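Local coordinates for protein P35 (Autographa californica nucleopolyhedrovirus, PDB 1P35) that inhibits host caspases to block the apoptosis that viral infection sets off in insect cells, and also suppresses the host RNA interference response, at residues Tyr191-Val196 with Val279-Val284; Ser215-Ser220 with Asn283-Leu288. All blocks are in the same frame, centred on the assembly; numbering follows the deposited sequence.

Contact 1: Tyr191-Val196 with Val279-Val284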
# COMPACT_ATOMS: atom_id res chain seq x y z
N TYR A 191 27.76 -4.52 -14.84
CA TYR A 191 26.91 -4.69 -13.65
C TYR A 191 25.51 -4.20 -13.92
O TYR A 191 25.32 -3.23 -14.67
CB TYR A 191 27.57 -3.92 -12.48
CG TYR A 191 28.98 -4.40 -12.22
CD1 TYR A 191 30.07 -3.92 -13.00
CD2 TYR A 191 29.23 -5.42 -11.28
CE1 TYR A 191 31.34 -4.46 -12.87
CE2 TYR A 191 30.50 -5.97 -11.14
CZ TYR A 191 31.55 -5.50 -11.93
OH TYR A 191 32.78 -6.11 -11.82
N GLU A 192 24.54 -4.90 -13.34
CA GLU A 192 23.11 -4.54 -13.53
C GLU A 192 22.67 -3.86 -12.28
O GLU A 192 23.00 -4.33 -11.20
CB GLU A 192 22.23 -5.79 -13.71
CG GLU A 192 22.45 -6.62 -14.96
CD GLU A 192 21.56 -7.85 -15.03
OE1 GLU A 192 20.37 -7.72 -15.39
OE2 GLU A 192 22.04 -8.94 -14.69
N TYR A 193 21.95 -2.75 -12.41
CA TYR A 193 21.44 -2.05 -11.23
C TYR A 193 19.91 -1.98 -11.20
O TYR A 193 19.28 -1.94 -12.22
CB TYR A 193 21.93 -0.64 -11.16
CG TYR A 193 23.38 -0.45 -10.91
CD1 TYR A 193 24.32 -0.58 -11.95
CD2 TYR A 193 23.82 -0.03 -9.65
CE1 TYR A 193 25.68 -0.27 -11.74
CE2 TYR A 193 25.15 0.29 -9.42
CZ TYR A 193 26.08 0.18 -10.45
OH TYR A 193 27.38 0.56 -10.17
N ASP A 194 19.34 -2.02 -9.99
CA ASP A 194 17.91 -1.90 -9.81
C ASP A 194 17.76 -1.46 -8.36
O ASP A 194 17.58 -2.29 -7.44
CB ASP A 194 17.15 -3.22 -10.05
CG ASP A 194 15.64 -3.02 -9.94
OD1 ASP A 194 15.21 -1.83 -10.10
OD2 ASP A 194 14.89 -3.99 -9.72
N VAL A 195 17.83 -0.15 -8.17
CA VAL A 195 17.82 0.43 -6.85
C VAL A 195 17.32 1.89 -6.91
O VAL A 195 17.46 2.57 -7.94
CB VAL A 195 19.30 0.37 -6.30
CG1 VAL A 195 20.30 1.19 -7.29
CG2 VAL A 195 19.39 0.90 -4.91
N VAL A 196 16.67 2.32 -5.82
CA VAL A 196 16.21 3.70 -5.63
C VAL A 196 16.76 4.05 -4.25
O VAL A 196 16.94 3.16 -3.40
CB VAL A 196 14.63 3.85 -5.66
CG1 VAL A 196 14.08 3.48 -7.04
CG2 VAL A 196 13.98 2.95 -4.65
N VAL A 279 17.59 9.10 -5.98
CA VAL A 279 18.33 8.37 -6.98
C VAL A 279 17.49 7.21 -7.49
O VAL A 279 16.84 6.50 -6.69
CB VAL A 279 19.63 7.80 -6.42
CG1 VAL A 279 20.45 7.20 -7.55
CG2 VAL A 279 20.43 8.86 -5.68
N LYS A 280 17.51 6.99 -8.80
CA LYS A 280 16.84 5.84 -9.37
C LYS A 280 17.69 5.22 -10.49
O LYS A 280 17.93 5.87 -11.49
CB LYS A 280 15.49 6.24 -9.97
CG LYS A 280 14.81 5.07 -10.67
CD LYS A 280 13.48 5.55 -11.34
CE LYS A 280 12.53 4.38 -11.58
NZ LYS A 280 11.13 4.82 -11.85
N LEU A 281 18.11 3.97 -10.30
CA LEU A 281 18.92 3.23 -11.22
C LEU A 281 18.15 1.91 -11.41
O LEU A 281 18.58 0.83 -10.96
CB LEU A 281 20.30 3.00 -10.61
CG LEU A 281 21.10 4.27 -10.28
CD1 LEU A 281 22.29 3.85 -9.40
CD2 LEU A 281 21.58 5.00 -11.59
N HIS A 282 17.04 2.01 -12.12
CA HIS A 282 16.12 0.89 -12.33
C HIS A 282 16.31 0.12 -13.59
O HIS A 282 15.93 0.58 -14.66
CB HIS A 282 14.69 1.41 -12.25
CG HIS A 282 13.65 0.36 -12.55
ND1 HIS A 282 13.57 -0.83 -11.86
CD2 HIS A 282 12.57 0.40 -13.37
CE1 HIS A 282 12.49 -1.49 -12.25
NE2 HIS A 282 11.86 -0.76 -13.16
N ASN A 283 16.83 -1.10 -13.43
CA ASN A 283 17.08 -1.94 -14.58
C ASN A 283 18.08 -1.32 -15.59
O ASN A 283 17.91 -1.42 -16.80
CB ASN A 283 15.77 -2.28 -15.27
CG ASN A 283 14.94 -3.36 -14.53
OD1 ASN A 283 13.77 -3.63 -14.89
ND2 ASN A 283 15.55 -4.00 -13.53
N VAL A 284 19.13 -0.69 -15.10
CA VAL A 284 20.08 -0.10 -16.03
C VAL A 284 21.33 -0.89 -15.84
O VAL A 284 21.49 -1.53 -14.80
CB VAL A 284 20.34 1.39 -15.71
CG1 VAL A 284 19.05 2.15 -15.82
CG2 VAL A 284 20.91 1.53 -14.25
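The imidazole of H282 meets the carboxylate of D194 at its edge. D194 OD1 lies in the ring plane beside ND1, and the hydrogen bond from ND1 to OD1 is short, at 2.6 Å, and nearly straight. On the carboxylate side ND1 stands above the plane; the two flat groups are turned 43° apart. N283 CG lies over one face of the ring, 3.8 Å above the plane and offset toward the rim. D194 CG is anti to its backbone N (chi1 -176°), which brings CG toward H282. The phenol ring of Y193 has the carbonyl O of V284 near its plane at one edge. H183 packs edge-to-face with this ring, and Y193 OH hydrogen-bonds to L288 O.

Strand 191-199 pairs antiparallel with strand 276-282 and then with strand 284-286. Y193 N donates to V284 O at 2.7 Å, and L281 N donates to V195 O at 2.8 Å. Between these bonds D194 and V195 both face L281, a classic beta bulge. N283 and V284 both face Y193, a G1 bulge at the corner of the chain. Y193, V195, L281 and V284 share one face of the pairing. There V195 CG1 touches L281 CB at 3.8 Å.

D194 OD2 also accepts from Q12 N, so both carboxylate oxygens are held. The H282 bond probably favours the charged carboxylate and may raise the imidazole's affinity for a second proton.

Contact 2: Ser215-Ser220 with Asn283-Leu288. With EDO (1,2-ethanediol), chain F.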
# COMPACT_ATOMS: atom_id res chain seq x y z
N SER A 215 27.70 6.77 -17.61
CA SER A 215 28.06 5.34 -17.70
C SER A 215 26.84 4.40 -17.84
O SER A 215 26.97 3.22 -18.21
CB SER A 215 28.83 4.91 -16.45
OG SER A 215 27.95 4.70 -15.34
N LEU A 216 25.65 4.93 -17.58
CA LEU A 216 24.44 4.08 -17.60
C LEU A 216 23.93 3.70 -18.96
O LEU A 216 23.90 4.53 -19.83
CB LEU A 216 23.26 4.75 -16.88
CG LEU A 216 23.48 5.22 -15.47
CD1 LEU A 216 22.23 5.88 -15.01
CD2 LEU A 216 23.86 4.04 -14.62
N ILE A 217 23.50 2.45 -19.10
CA ILE A 217 22.93 1.95 -20.33
C ILE A 217 21.43 1.71 -20.00
O ILE A 217 21.14 0.93 -19.10
CB ILE A 217 23.52 0.58 -20.69
CG1 ILE A 217 25.03 0.67 -20.93
CG2 ILE A 217 22.76 0.04 -21.92
CD1 ILE A 217 25.42 1.41 -22.23
N LEU A 218 20.50 2.38 -20.68
CA LEU A 218 19.06 2.16 -20.39
C LEU A 218 18.37 0.98 -21.10
O LEU A 218 18.88 0.45 -22.09
CB LEU A 218 18.24 3.40 -20.75
CG LEU A 218 18.59 4.75 -20.18
CD1 LEU A 218 17.44 5.75 -20.41
CD2 LEU A 218 18.85 4.57 -18.74
N PRO A 219 17.18 0.57 -20.60
CA PRO A 219 16.37 -0.52 -21.18
C PRO A 219 15.86 -0.00 -22.52
O PRO A 219 15.61 1.21 -22.65
CB PRO A 219 15.18 -0.63 -20.19
CG PRO A 219 15.77 -0.14 -18.92
CD PRO A 219 16.48 1.10 -19.41
N SER A 220 15.68 -0.89 -23.51
CA SER A 220 15.15 -0.50 -24.83
C SER A 220 13.63 -0.69 -24.90
O SER A 220 13.09 -1.63 -24.31
CB SER A 220 15.76 -1.34 -25.96
OG SER A 220 15.01 -1.20 -27.16
N ASN A 283 16.83 -1.10 -13.43
CA ASN A 283 17.08 -1.94 -14.58
C ASN A 283 18.08 -1.32 -15.59
O ASN A 283 17.91 -1.42 -16.80
CB ASN A 283 15.77 -2.28 -15.27
CG ASN A 283 14.94 -3.36 -14.53
OD1 ASN A 283 13.77 -3.63 -14.89
ND2 ASN A 283 15.55 -4.00 -13.53
N VAL A 284 19.13 -0.69 -15.10
CA VAL A 284 20.08 -0.10 -16.03
C VAL A 284 21.33 -0.89 -15.84
O VAL A 284 21.49 -1.53 -14.80
CB VAL A 284 20.34 1.39 -15.71
CG1 VAL A 284 19.05 2.15 -15.82
CG2 VAL A 284 20.91 1.53 -14.25
N THR A 285 22.21 -0.88 -16.85
CA THR A 285 23.47 -1.60 -16.73
C THR A 285 24.63 -0.60 -16.89
O THR A 285 24.48 0.46 -17.51
CB THR A 285 23.61 -2.67 -17.81
OG1 THR A 285 23.66 -2.02 -19.07
CG2 THR A 285 22.42 -3.67 -17.76
N SER A 286 25.79 -0.93 -16.34
CA SER A 286 26.95 -0.05 -16.40
C SER A 286 28.20 -0.80 -16.09
O SER A 286 28.15 -1.86 -15.49
CB SER A 286 26.82 1.07 -15.38
OG SER A 286 27.97 1.84 -15.30
N ALA A 287 29.32 -0.23 -16.52
CA ALA A 287 30.65 -0.76 -16.31
C ALA A 287 31.19 -0.16 -15.00
O ALA A 287 32.12 -0.68 -14.44
CB ALA A 287 31.56 -0.38 -17.49
N LEU A 288 30.64 0.97 -14.57
CA LEU A 288 31.05 1.60 -13.30
C LEU A 288 30.36 0.79 -12.18
O LEU A 288 29.13 0.66 -12.18
CB LEU A 288 30.52 3.06 -13.18
CG LEU A 288 31.36 4.28 -13.56
CD1 LEU A 288 30.55 5.57 -13.35
CD2 LEU A 288 32.63 4.34 -12.69
C1 EDO F . 29.45 0.33 -20.42
O1 EDO F . 29.06 0.25 -21.82
C2 EDO F . 29.23 1.73 -19.94
O2 EDO F . 29.17 1.74 -18.52
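S215 and S286 bring their hydroxyls together, OG to OG at 2.9 Å. With S286 OG anti to its backbone N (chi1 173°), it reaches S215 OG and also accepts from L288 N at 2.9 Å, forming an ST turn. S215 OG bonds to F212 O as well. L288 CD1 closes over S215, 3.4 Å from its OG.

The side chains of I217 and T285 cross obliquely. T285 OG1 takes the position between its backbone N and carbonyl carbon (chi1 64°) and comes 3.1 Å from I217 CB. The same two residues form a single antiparallel bridge: I217 N donates to T285 O at 2.7 Å, and T285 N donates back to I217 O. V284 receives a leucine on each methyl. L218 lies alongside it, pointing the same way, with CD2 at CG1. L216 crosses it and sets CD2 3.9 Å from CG2. P219 CG rests on N283 O at 3.3 Å.

A 1,2-ethanediol, probably from the crystallisation liquor, joins the two segments near S286. Its O2 donates to S215 O and accepts from A287 N.

The segment 215-220 leaves the end of helix 206-215 and runs along strand 284-286. That strand also pairs with strand 191-199, through S286 and Y191. Strand 259-271 is touched by L218 and V284 at N266, and by P219 at F264.

Overall arrangement
Contacts 1 and 2 end on the same part of the chain and share N283 and V284. The centre of contact 1 lies about 7 Å from the centre of the chain, that of contact 2 about 14 Å. Contact 1 is the more buried: 7 of 12 touching residues, against 3 of 10. Strand 191-199 pairs with strands 276-282 and 284-286, while the loop 215-220 adds one bridge to the latter. Contact 1 combines strand pairing with an aspartate-histidine hydrogen bond, probably with a charged carboxylate, and an apolar face. Contact 2 relies on neutral hydroxyls, a short bridge and leucine contacts. Packing of L281 CD2 on L216 CD1 and of Y191 O on T285 CB joins the two.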